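Local coordinates for bifunctional GH43-CE protein (Bacteroides eggerthii, PDB 6MLY) that probably releases xylose from xylan-type substrates through a family 43 glycoside hydrolase domain and carries a second, carbohydrate esterase domain, at residues I679-M684 / A713-I718. Residues are numbered along the deposited sequence; the frame is centred on the assembly and turned at random.
Sequences IDMTRM and ALLNPI
Ile679 meets Asn716 and Ile718 through its methyl CG2. Ile679 CG2 lies 3.9 Å from Ile718 CD1, and the two side chains cross at about a right angle. Ile679 CG2 also sits 3.3 Å from Asn716 OD1. The carbonyl of Ile679 receives a CA-H...O contact, with its O 3.4 Å from Asn716 CA. Asn716 has CG anti to its backbone N (chi1 -178°), and its OD1 accepts from Ile718 N at 2.8 Å, which makes an Asx turn. The donor stands above the carbonyl plane.

Asp680 is next. Its OD1 is 3.1 Å from Asn716 ND2, with carboxylate and amide planes 33° apart. Thr682 OG1 donates a hydrogen bond to the same OD1, while Arg683 NE forms a salt bridge to Asp680 OD2 at 2.7 Å. An alanine at Asp680 would probably leave the Arg683 guanidinium without this charge partner and the Thr682 hydroxyl free to turn.

Both segments belong to the esterase part, an alpha/beta-hydrolase fold. Segment 679-684 follows strand 671-675 of its central sheet, and 713-718 runs off the end of helix 709-714. Gln743 of helix 741-752 accepts from the backbone N of Ile679 and Asp680. Pro717 leads toward the sodium ion site, where Thr639 and Tyr720 are ligands.

The Met681 chain is bent. Its CE lies 3.8 Å from Leu715 CD1, the two side chains crossing at about a right angle. Further along the segment, the Arg683 side chain makes a cation-pi contact with Phe746.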
loop_
_atom_site.group_PDB
_atom_site.type_symbol
_atom_site.label_atom_id
_atom_site.label_comp_id
_atom_site.label_asym_id
_atom_site.label_seq_id
_atom_site.Cartn_x
_atom_site.Cartn_y
_atom_site.Cartn_z
ATOM N N ILE A 679 19.344 1.728 33.254
ATOM C CA ILE A 679 20.741 2.093 32.997
ATOM C C ILE A 679 21.675 1.069 33.657
ATOM O O ILE A 679 22.471 0.414 32.975
ATOM C CB ILE A 679 21.010 3.547 33.448
ATOM C CG1 ILE A 679 20.678 4.556 32.342
ATOM C CG2 ILE A 679 22.439 3.731 33.937
ATOM C CD1 ILE A 679 19.236 5.017 32.314
ATOM N N ASP A 680 21.580 0.944 34.984
ATOM C CA ASP A 680 22.494 0.110 35.755
ATOM C C ASP A 680 21.707 -1.056 36.357
ATOM O O ASP A 680 21.018 -0.887 37.362
ATOM C CB ASP A 680 23.204 0.933 36.831
ATOM C CG ASP A 680 24.285 0.175 37.581
ATOM O OD1 ASP A 680 24.814 -0.812 37.028
ATOM O OD2 ASP A 680 24.589 0.582 38.709
ATOM N N MET A 681 21.836 -2.238 35.744
ATOM C CA MET A 681 21.054 -3.400 36.149
ATOM C C MET A 681 21.688 -4.051 37.387
ATOM O O MET A 681 21.094 -4.953 37.979
ATOM C CB MET A 681 20.936 -4.436 35.024
ATOM C CG MET A 681 20.599 -3.849 33.656
ATOM S SD MET A 681 19.324 -2.561 33.676
ATOM C CE MET A 681 19.718 -1.734 32.135
ATOM N N THR A 682 22.877 -3.578 37.786
ATOM C CA THR A 682 23.525 -4.011 39.031
ATOM C C THR A 682 22.790 -3.408 40.236
ATOM O O THR A 682 22.957 -3.880 41.360
ATOM C CB THR A 682 25.015 -3.646 39.063
ATOM O OG1 THR A 682 25.138 -2.236 39.239
ATOM C CG2 THR A 682 25.764 -4.056 37.814
ATOM N N ARG A 683 21.985 -2.365 39.992
ATOM C CA ARG A 683 21.197 -1.698 41.021
ATOM C C ARG A 683 19.766 -1.465 40.520
ATOM O O ARG A 683 19.165 -0.427 40.802
ATOM C CB ARG A 683 21.876 -0.380 41.405
ATOM C CG ARG A 683 23.322 -0.547 41.852
ATOM C CD ARG A 683 23.949 0.746 42.317
ATOM N NE ARG A 683 24.399 1.569 41.208
ATOM C CZ ARG A 683 24.385 2.897 41.199
ATOM N NH1 ARG A 683 23.827 3.569 42.190
ATOM N NH2 ARG A 683 24.927 3.551 40.190
ATOM N N MET A 684 19.230 -2.449 39.788
ATOM C CA MET A 684 17.893 -2.368 39.200
ATOM C C MET A 684 16.839 -2.754 40.242
ATOM O O MET A 684 15.704 -2.288 40.162
ATOM C CB MET A 684 17.762 -3.294 37.989
ATOM C CG MET A 684 16.600 -2.934 37.078
ATOM S SD MET A 684 16.801 -1.332 36.258
ATOM C CE MET A 684 15.134 -0.695 36.405
ATOM N N ALA A 713 27.593 -4.132 33.484
ATOM C CA ALA A 713 28.320 -2.862 33.424
ATOM C C ALA A 713 28.606 -2.486 31.964
ATOM O O ALA A 713 28.585 -1.307 31.603
ATOM C CB ALA A 713 29.595 -2.950 34.227
ATOM N N LEU A 714 28.874 -3.495 31.129
ATOM C CA LEU A 714 29.201 -3.271 29.726
ATOM C C LEU A 714 28.002 -2.676 28.979
ATOM O O LEU A 714 28.201 -1.933 28.020
ATOM C CB LEU A 714 29.658 -4.582 29.082
ATOM C CG LEU A 714 31.115 -4.967 29.332
ATOM C CD1 LEU A 714 31.409 -6.361 28.803
ATOM C CD2 LEU A 714 32.066 -3.951 28.713
ATOM N N LEU A 715 26.774 -3.003 29.407
ATOM C CA LEU A 715 25.570 -2.481 28.733
ATOM C C LEU A 715 25.045 -1.236 29.461
ATOM O O LEU A 715 24.091 -0.611 28.999
ATOM C CB LEU A 715 24.503 -3.579 28.594
ATOM C CG LEU A 715 23.806 -4.071 29.865
ATOM C CD1 LEU A 715 22.645 -3.168 30.263
ATOM C CD2 LEU A 715 23.299 -5.492 29.661
ATOM N N ASN A 716 25.688 -0.875 30.576
ATOM C CA ASN A 716 25.409 0.355 31.317
ATOM C C ASN A 716 26.015 1.547 30.576
ATOM O O ASN A 716 27.232 1.619 30.416
ATOM C CB ASN A 716 25.958 0.257 32.744
ATOM C CG ASN A 716 25.661 1.468 33.602
ATOM O OD1 ASN A 716 25.357 2.546 33.095
ATOM N ND2 ASN A 716 25.753 1.295 34.911
ATOM N N PRO A 717 25.202 2.529 30.119
ATOM C CA PRO A 717 25.728 3.711 29.432
ATOM C C PRO A 717 26.721 4.554 30.255
ATOM O O PRO A 717 27.617 5.161 29.672
ATOM C CB PRO A 717 24.486 4.564 29.120
ATOM C CG PRO A 717 23.319 3.611 29.214
ATOM C CD PRO A 717 23.735 2.548 30.209
ATOM N N ILE A 718 26.550 4.587 31.584
ATOM C CA ILE A 718 27.401 5.386 32.496
ATOM C C ILE A 718 28.884 5.084 32.224
ATOM O O ILE A 718 29.701 5.993 32.173
ATOM C CB ILE A 718 27.015 5.161 33.979
ATOM C CG1 ILE A 718 25.697 5.859 34.333
ATOM C CG2 ILE A 718 28.141 5.586 34.909
ATOM C CD1 ILE A 718 25.234 5.652 35.764
#